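Local coordinates for thiol-disulfide oxidoreductase (Bacteroides thetaiotaomicron, PDB 3FW2), which probably serves as an oxidoreductase of the TlpA-like family, here seen as the C-terminal thioredoxin-fold domain of a longer protein, at residues I38-S43 / Y112-I117; G74-V79 / Q97-G102. All coordinates share one frame; numbering follows the deposited sequence.

Contact 1. Residues I38-S43 / Y112-I117; sequences INFWAS and YSIYKI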
ATOM      1  N   ILE A  38       4.807 -14.673  -8.740  1.00  9.48           N
ATOM      2  CA  ILE A  38       3.667 -14.057  -8.030  1.00  9.73           C
ATOM      3  C   ILE A  38       3.869 -12.568  -8.035  1.00  8.86           C
ATOM      4  O   ILE A  38       4.948 -12.108  -7.613  1.00  9.82           O
ATOM      5  CB  ILE A  38       3.552 -14.508  -6.596  1.00  9.37           C
ATOM      6  CG1 ILE A  38       3.329 -16.030  -6.501  1.00 12.34           C
ATOM      7  CG2 ILE A  38       2.401 -13.804  -5.909  1.00 11.15           C
ATOM      8  CD1 ILE A  38       3.243 -16.518  -5.018  1.00 12.46           C
ATOM      9  N   ASN A  39       2.931 -11.824  -8.646  1.00  9.07           N
ATOM     10  CA  ASN A  39       2.994 -10.358  -8.649  1.00  8.88           C
ATOM     11  C   ASN A  39       1.909  -9.753  -7.760  1.00  9.96           C
ATOM     12  O   ASN A  39       0.734 -10.205  -7.752  1.00  9.14           O
ATOM     13  CB  ASN A  39       2.974  -9.779 -10.053  1.00  9.11           C
ATOM     14  CG  ASN A  39       1.588  -9.815 -10.702  1.00  9.66           C
ATOM     15  OD1 ASN A  39       0.869  -8.776 -10.777  1.00 13.38           O
ATOM     16  ND2 ASN A  39       1.217 -10.950 -11.166  1.00  6.06           N
ATOM     17  N   PHE A  40       2.285  -8.734  -7.026  1.00  8.71           N
ATOM     18  CA  PHE A  40       1.388  -8.047  -6.113  1.00 10.00           C
ATOM     19  C   PHE A  40       1.107  -6.620  -6.626  1.00  9.00           C
ATOM     20  O   PHE A  40       2.013  -5.924  -7.097  1.00  8.65           O
ATOM     21  CB  PHE A  40       2.025  -7.894  -4.739  1.00 10.65           C
ATOM     22  CG  PHE A  40       2.256  -9.200  -4.000  1.00 10.70           C
ATOM     23  CD1 PHE A  40       1.307  -9.706  -3.150  1.00 11.15           C
ATOM     24  CD2 PHE A  40       3.391  -9.932  -4.214  1.00 12.05           C
ATOM     25  CE1 PHE A  40       1.516 -10.903  -2.458  1.00 15.41           C
ATOM     26  CE2 PHE A  40       3.580 -11.147  -3.524  1.00 14.69           C
ATOM     27  CZ  PHE A  40       2.630 -11.595  -2.660  1.00  9.57           C
ATOM     28  N   TRP A  41      -0.157  -6.203  -6.538  1.00  8.56           N
ATOM     29  CA  TRP A  41      -0.584  -4.949  -7.134  1.00  8.48           C
ATOM     30  C   TRP A  41      -1.905  -4.545  -6.485  1.00  8.42           C
ATOM     31  O   TRP A  41      -2.465  -5.276  -5.654  1.00  8.54           O
ATOM     32  CB  TRP A  41      -0.804  -5.137  -8.644  1.00  8.82           C
ATOM     33  CG  TRP A  41      -1.939  -6.047  -9.001  1.00  6.82           C
ATOM     34  CD1 TRP A  41      -1.989  -7.406  -8.842  1.00 10.87           C
ATOM     35  CD2 TRP A  41      -3.230  -5.661  -9.502  1.00  7.81           C
ATOM     36  NE1 TRP A  41      -3.205  -7.887  -9.237  1.00 11.09           N
ATOM     37  CE2 TRP A  41      -3.993  -6.851  -9.637  1.00  9.86           C
ATOM     38  CE3 TRP A  41      -3.793  -4.450  -9.878  1.00  9.85           C
ATOM     39  CZ2 TRP A  41      -5.293  -6.845 -10.145  1.00 11.58           C
ATOM     40  CZ3 TRP A  41      -5.077  -4.434 -10.366  1.00  9.95           C
ATOM     41  CH2 TRP A  41      -5.822  -5.622 -10.474  1.00  9.17           C
ATOM     42  N   ALA A  42      -2.425  -3.393  -6.881  1.00  8.64           N
ATOM     43  CA  ALA A  42      -3.795  -3.021  -6.562  1.00  8.64           C
ATOM     44  C   ALA A  42      -4.325  -2.009  -7.537  1.00  9.12           C
ATOM     45  O   ALA A  42      -3.588  -1.139  -8.046  1.00  8.81           O
ATOM     46  CB  ALA A  42      -3.911  -2.429  -5.141  1.00  9.18           C
ATOM     47  N   SER A  43      -5.632  -2.052  -7.803  1.00  9.69           N
ATOM     48  CA  SER A  43      -6.222  -1.089  -8.722  1.00 10.12           C
ATOM     49  C   SER A  43      -6.173   0.345  -8.187  1.00 11.50           C
ATOM     50  O   SER A  43      -6.212   1.319  -8.932  1.00 12.45           O
ATOM     51  CB  SER A  43      -7.662  -1.518  -9.095  1.00 10.92           C
ATOM     52  OG  SER A  43      -8.587  -1.076  -8.108  1.00 11.00           O
ATOM     53  N   TYR A 112       3.953 -12.100   3.342  1.00 12.72           N
ATOM     54  CA  TYR A 112       4.985 -11.868   2.335  1.00 11.87           C
ATOM     55  C   TYR A 112       5.743 -10.541   2.581  1.00 12.98           C
ATOM     56  O   TYR A 112       6.502 -10.159   1.721  1.00 13.50           O
ATOM     57  CB  TYR A 112       4.389 -11.909   0.914  1.00 12.62           C
ATOM     58  CG  TYR A 112       4.243 -13.345   0.523  1.00 12.12           C
ATOM     59  CD1 TYR A 112       3.219 -14.109   1.076  1.00 10.67           C
ATOM     60  CD2 TYR A 112       5.199 -13.979  -0.289  1.00 10.88           C
ATOM     61  CE1 TYR A 112       3.093 -15.461   0.751  1.00 10.81           C
ATOM     62  CE2 TYR A 112       5.080 -15.330  -0.626  1.00 13.76           C
ATOM     63  CZ  TYR A 112       4.016 -16.072  -0.094  1.00 13.81           C
ATOM     64  OH  TYR A 112       3.971 -17.432  -0.396  1.00 12.54           O
ATOM     65  N   SER A 113       5.483  -9.864   3.708  1.00 13.49           N
ATOM     66  CA  SER A 113       6.219  -8.632   4.111  1.00 14.84           C
ATOM     67  C   SER A 113       6.255  -7.626   2.969  1.00 14.80           C
ATOM     68  O   SER A 113       7.314  -7.068   2.630  1.00 17.23           O
ATOM     69  CB  SER A 113       7.640  -8.978   4.550  1.00 15.83           C
ATOM     70  OG  SER A 113       7.514  -9.852   5.665  1.00 19.92           O
ATOM     71  N   ILE A 114       5.103  -7.410   2.339  1.00 14.59           N
ATOM     72  CA  ILE A 114       5.009  -6.500   1.175  1.00 14.44           C
ATOM     73  C   ILE A 114       5.148  -5.076   1.713  1.00 15.61           C
ATOM     74  O   ILE A 114       4.321  -4.592   2.545  1.00 16.28           O
ATOM     75  CB  ILE A 114       3.688  -6.718   0.433  1.00 16.09           C
ATOM     76  CG1 ILE A 114       3.610  -8.150  -0.060  1.00 14.13           C
ATOM     77  CG2 ILE A 114       3.524  -5.764  -0.764  1.00 15.10           C
ATOM     78  CD1 ILE A 114       4.705  -8.602  -1.027  1.00 14.18           C
ATOM     79  N   TYR A 115       6.243  -4.411   1.331  1.00 13.07           N
ATOM     80  CA  TYR A 115       6.478  -3.096   1.852  1.00 11.81           C
ATOM     81  C   TYR A 115       6.103  -1.988   0.898  1.00 11.34           C
ATOM     82  O   TYR A 115       5.993  -0.834   1.299  1.00 10.14           O
ATOM     83  CB  TYR A 115       7.935  -2.957   2.299  1.00 12.45           C
ATOM     84  CG  TYR A 115       8.958  -3.198   1.244  1.00 13.99           C
ATOM     85  CD1 TYR A 115       9.305  -2.191   0.328  1.00 14.00           C
ATOM     86  CD2 TYR A 115       9.641  -4.431   1.171  1.00 17.23           C
ATOM     87  CE1 TYR A 115      10.326  -2.418  -0.661  1.00 15.86           C
ATOM     88  CE2 TYR A 115      10.611  -4.650   0.168  1.00 17.94           C
ATOM     89  CZ  TYR A 115      10.957  -3.651  -0.699  1.00 17.24           C
ATOM     90  OH  TYR A 115      11.932  -3.853  -1.656  1.00 24.30           O
ATOM     91  N   LYS A 116       5.922  -2.361  -0.360  1.00 10.12           N
ATOM     92  CA  LYS A 116       5.446  -1.469  -1.390  1.00  9.73           C
ATOM     93  C   LYS A 116       4.839  -2.280  -2.512  1.00  9.67           C
ATOM     94  O   LYS A 116       5.153  -3.480  -2.677  1.00  9.78           O
ATOM     95  CB  LYS A 116       6.569  -0.522  -1.878  1.00 11.55           C
ATOM     96  CG  LYS A 116       7.585  -1.113  -2.806  1.00 19.86           C
ATOM     97  CD  LYS A 116       8.648  -0.028  -3.415  1.00 25.49           C
ATOM     98  CE  LYS A 116       7.981   1.248  -3.901  1.00 29.75           C
ATOM     99  NZ  LYS A 116       8.583   1.981  -5.152  1.00 33.16           N
ATOM    100  N   ILE A 117       3.986  -1.637  -3.328  1.00  9.08           N
ATOM    101  CA  ILE A 117       3.534  -2.266  -4.578  1.00  9.81           C
ATOM    102  C   ILE A 117       3.838  -1.349  -5.732  1.00  8.40           C
ATOM    103  O   ILE A 117       3.881  -0.135  -5.566  1.00  8.65           O
ATOM    104  CB  ILE A 117       2.045  -2.674  -4.562  1.00  9.85           C
ATOM    105  CG1 ILE A 117       1.202  -1.518  -3.978  1.00  9.06           C
ATOM    106  CG2 ILE A 117       1.877  -3.991  -3.781  1.00 10.25           C
ATOM    107  CD1 ILE A 117      -0.362  -1.652  -4.179  1.00 12.11           C
TER
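F40 carries most of this contact. At the base of its side chain, F40 CB is 4.0 Å from I117 CG2. Because CG is anti to the carbonyl carbon (chi1 -66°), the ring is directed toward I114 and Y112. I114 CD1 then covers one face of it: this methyl stands 3.7 Å from the F40 ring centroid and only 12° off the normal, a CH-pi contact over the middle of the ring. Its distances to individual atoms agree, with F40 CD2 and CE2 each 3.7 Å from I114 CD1 and F40 CG 3.9 Å from that methyl. At the tip, F40 CZ comes within 4.0 Å of Y112 CG. The two aromatic planes are inclined at 43°, so the pair is oblique, neither a stack nor edge-to-face.

Past the end of strand 35-41, I117 from the other segment also meets A42, where I117 CD1 reaches A42 CB at 3.8 Å. I117 CG1 occupies the crowded position between its own backbone N and carbonyl carbon, which sends the two branches to different residues.

Residues 112-117 connect helix 107-111 to strand 119-123. S113, with positive phi, is the C-prime residue of the Schellman motif that ends the helix. In thioredoxin folds the loop entering this strand usually carries a cis-proline that faces the redox motif; the position here is consistent with that. W44 of the second subunit packs on I117.

The polar tip of Y112 is used outside the interface, its OH bonding to P12 O. With no polar bond between the segments and every touching residue buried, cohesion probably comes mainly from dispersion and the exclusion of water.

Contact 2. Residues G74-V79 / Q97-G102; sequences GISLDV and QVCDFG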
ATOM      1  N   GLY A  74      -1.359 -13.318 -10.064  1.00  9.35           N
ATOM      2  CA  GLY A  74      -1.469 -11.949  -9.585  1.00 10.04           C
ATOM      3  C   GLY A  74      -2.284 -11.956  -8.309  1.00  9.71           C
ATOM      4  O   GLY A  74      -3.391 -12.509  -8.259  1.00  9.77           O
ATOM      5  N   ILE A  75      -1.739 -11.308  -7.294  1.00  9.04           N
ATOM      6  CA  ILE A  75      -2.398 -11.108  -6.016  1.00  9.66           C
ATOM      7  C   ILE A  75      -2.662  -9.631  -5.811  1.00 10.17           C
ATOM      8  O   ILE A  75      -1.725  -8.818  -5.754  1.00  9.77           O
ATOM      9  CB  ILE A  75      -1.564 -11.640  -4.871  1.00  9.48           C
ATOM     10  CG1 ILE A  75      -1.343 -13.160  -5.034  1.00  9.77           C
ATOM     11  CG2 ILE A  75      -2.242 -11.309  -3.552  1.00  9.74           C
ATOM     12  CD1 ILE A  75      -0.585 -13.849  -3.936  1.00 12.16           C
ATOM     13  N   SER A  76      -3.927  -9.260  -5.745  1.00  8.20           N
ATOM     14  CA  SER A  76      -4.287  -7.872  -5.528  1.00  8.90           C
ATOM     15  C   SER A  76      -4.528  -7.537  -4.077  1.00  9.15           C
ATOM     16  O   SER A  76      -5.098  -8.348  -3.325  1.00 10.24           O
ATOM     17  CB  SER A  76      -5.536  -7.503  -6.296  1.00 10.06           C
ATOM     18  OG  SER A  76      -5.922  -6.141  -6.031  1.00 10.10           O
ATOM     19  N   LEU A  77      -4.151  -6.316  -3.719  1.00  8.63           N
ATOM     20  CA  LEU A  77      -4.456  -5.730  -2.424  1.00  9.33           C
ATOM     21  C   LEU A  77      -5.627  -4.747  -2.504  1.00  8.25           C
ATOM     22  O   LEU A  77      -5.797  -3.865  -1.640  1.00  9.05           O
ATOM     23  CB  LEU A  77      -3.195  -5.110  -1.803  1.00 10.39           C
ATOM     24  CG  LEU A  77      -2.031  -6.081  -1.706  1.00  9.79           C
ATOM     25  CD1 LEU A  77      -0.842  -5.324  -1.105  1.00 10.72           C
ATOM     26  CD2 LEU A  77      -2.352  -7.359  -0.891  1.00 10.29           C
ATOM     27  N   ASP A  78      -6.464  -4.896  -3.516  1.00  8.91           N
ATOM     28  CA  ASP A  78      -7.722  -4.161  -3.583  1.00  8.74           C
ATOM     29  C   ASP A  78      -8.669  -4.516  -2.416  1.00  9.38           C
ATOM     30  O   ASP A  78      -8.643  -5.645  -1.862  1.00  9.45           O
ATOM     31  CB  ASP A  78      -8.464  -4.459  -4.878  1.00  8.12           C
ATOM     32  CG  ASP A  78      -7.988  -3.626  -6.028  1.00  9.70           C
ATOM     33  OD1 ASP A  78      -8.186  -2.405  -5.955  1.00 11.46           O
ATOM     34  OD2 ASP A  78      -7.440  -4.167  -6.993  1.00  9.64           O
ATOM     35  N   VAL A  79      -9.528  -3.557  -2.097  1.00  9.40           N
ATOM     36  CA  VAL A  79     -10.614  -3.762  -1.119  1.00  9.66           C
ATOM     37  C   VAL A  79     -11.968  -3.817  -1.771  1.00 10.87           C
ATOM     38  O   VAL A  79     -12.941  -4.298  -1.153  1.00 10.95           O
ATOM     39  CB  VAL A  79     -10.624  -2.668  -0.078  1.00 11.39           C
ATOM     40  CG1 VAL A  79      -9.349  -2.835   0.844  1.00 12.65           C
ATOM     41  CG2 VAL A  79     -10.781  -1.306  -0.733  1.00 11.50           C
ATOM     42  N   GLN A  97      -5.735 -14.438 -11.376  1.00 11.35           N
ATOM     43  CA  GLN A  97      -5.842 -13.291 -10.502  1.00 11.60           C
ATOM     44  C   GLN A  97      -6.647 -13.656  -9.249  1.00 10.76           C
ATOM     45  O   GLN A  97      -7.740 -14.249  -9.322  1.00 11.01           O
ATOM     46  CB  GLN A  97      -6.541 -12.151 -11.188  1.00 10.90           C
ATOM     47  CG  GLN A  97      -5.896 -11.690 -12.449  1.00 10.18           C
ATOM     48  CD  GLN A  97      -4.500 -11.068 -12.223  1.00 11.69           C
ATOM     49  OE1 GLN A  97      -4.284 -10.384 -11.224  1.00 11.38           O
ATOM     50  NE2 GLN A  97      -3.572 -11.329 -13.154  1.00 11.89           N
ATOM     51  N   VAL A  98      -6.104 -13.314  -8.099  1.00 11.04           N
ATOM     52  CA  VAL A  98      -6.801 -13.533  -6.817  1.00 10.03           C
ATOM     53  C   VAL A  98      -6.793 -12.283  -5.947  1.00 10.46           C
ATOM     54  O   VAL A  98      -5.938 -11.381  -6.125  1.00  8.53           O
ATOM     55  CB  VAL A  98      -6.170 -14.719  -6.042  1.00  8.94           C
ATOM     56  CG1 VAL A  98      -6.259 -16.083  -6.840  1.00  8.87           C
ATOM     57  CG2 VAL A  98      -4.740 -14.401  -5.611  1.00  8.22           C
ATOM     58  N   CYS A  99      -7.778 -12.222  -5.017  1.00 10.18           N
ATOM     59  CA  CYS A  99      -7.938 -11.109  -4.115  1.00  9.20           C
ATOM     60  C   CYS A  99      -8.949 -11.487  -3.035  1.00 10.11           C
ATOM     61  O   CYS A  99     -10.010 -11.967  -3.364  1.00 11.31           O
ATOM     62  CB  CYS A  99      -8.445  -9.877  -4.892  1.00  9.61           C
ATOM     63  SG  CYS A  99      -8.536  -8.394  -3.862  1.00 10.22           S
ATOM     64  N   ASP A 100      -8.623 -11.259  -1.773  1.00 11.10           N
ATOM     65  CA  ASP A 100      -9.553 -11.569  -0.674  1.00 12.15           C
ATOM     66  C   ASP A 100     -10.150 -10.295  -0.089  1.00 11.96           C
ATOM     67  O   ASP A 100     -10.907 -10.327   0.875  1.00 11.22           O
ATOM     68  CB  ASP A 100      -8.914 -12.455   0.382  1.00 12.24           C
ATOM     69  CG  ASP A 100      -7.895 -11.761   1.230  1.00 12.90           C
ATOM     70  OD1 ASP A 100      -7.619 -10.552   1.050  1.00 12.63           O
ATOM     71  OD2 ASP A 100      -7.331 -12.470   2.123  1.00 12.80           O
ATOM     72  N   PHE A 101      -9.873  -9.156  -0.720  1.00 10.94           N
ATOM     73  CA  PHE A 101     -10.392  -7.846  -0.311  1.00  9.88           C
ATOM     74  C   PHE A 101     -10.030  -7.364   1.053  1.00 10.45           C
ATOM     75  O   PHE A 101     -10.594  -6.366   1.530  1.00 12.00           O
ATOM     76  CB  PHE A 101     -11.931  -7.767  -0.594  1.00 10.22           C
ATOM     77  CG  PHE A 101     -12.257  -8.393  -1.878  1.00 11.41           C
ATOM     78  CD1 PHE A 101     -11.834  -7.788  -3.061  1.00 15.41           C
ATOM     79  CD2 PHE A 101     -12.842  -9.643  -1.938  1.00 15.45           C
ATOM     80  CE1 PHE A 101     -12.024  -8.399  -4.246  1.00 13.49           C
ATOM     81  CE2 PHE A 101     -13.057 -10.255  -3.158  1.00 14.98           C
ATOM     82  CZ  PHE A 101     -12.640  -9.639  -4.295  1.00 14.02           C
ATOM     83  N   GLY A 102      -9.014  -7.943   1.651  1.00 11.35           N
ATOM     84  CA  GLY A 102      -8.515  -7.425   2.944  1.00 11.53           C
ATOM     85  C   GLY A 102      -7.640  -6.179   2.784  1.00 11.72           C
ATOM     86  O   GLY A 102      -7.328  -5.507   3.758  1.00 11.69           O
TER
HETATM   87  O   HOH W   1      -5.850 -10.184  -1.437  1.00 13.98           O
HETATM   88  O   HOH W   2     -13.127  -5.025   1.468  1.00 27.63           O
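The most unusual feature is the thiol of C99, set against backbone carbonyls and an N-H. Its SG, anti to the backbone N, lies 3.4 Å from D78 O and accepts a long bond from F101 N, which is 3.5 Å from C99 SG. F101 itself has a positive phi. The same carbonyl, D78 O, meets F101 CA at 3.2 Å in a CA-H...O contact that is nearly straight (164°).

S76 OG, anti to its own backbone N, is gripped twice. It donates to D78 OD2 at 2.7 Å, approaching from above the carboxylate plane, and accepts from D78 N, 2.9 Å from S76 OG, which closes an ST turn. An alanine in place of S76 would remove both OG bonds and would probably loosen the turn and the hold on the D78 carboxylate. D78 OD1 is held in addition by S43 OG, so the carboxylate is fixed at both oxygens.

The segments cover the C-terminal ends of strands 70-76 and 96-98 and the loops that follow; with helix 81-90 these strands make a beta-alpha-beta unit, part of the thioredoxin-like sheet. Their parallel pairing rests on V98 N to G74 O at 2.8 Å and S76 N to V98 O at 2.9 Å, the latter almost linear (175°). On the sheet face shared by I75 and V98, the side chains run side by side, with I75 CG1 3.7 Å from V98 CG2. On the other face the amide of Q97 folds back over G74 CA; a beta-carbon built there would collide with OE1.

Q97 NE2 bonds W95 O. One water links S76 O with D100 N, and another donates to both V79 O and F101 O.

Overall arrangement
From the N terminus, the chain enters contact 1 with strand 35-41 and returns to it at residues 112-117, closing a loop that contains helix 48-64, strand 70-76, helix 81-90, strand 96-98 and helix 107-111. Contact 2 is nested wholly within this loop and closes a much shorter one around helix 81-90. The two meet in the sheet, where strands 35-41 and 70-76 are parallel neighbours: N39 O lies 2.7 Å from I75 N. Contact 2 thus ties the edge strand 96-98 inward, while contact 1 brings the approach to strand 119-123 against strand 35-41. Both also touch the second subunit.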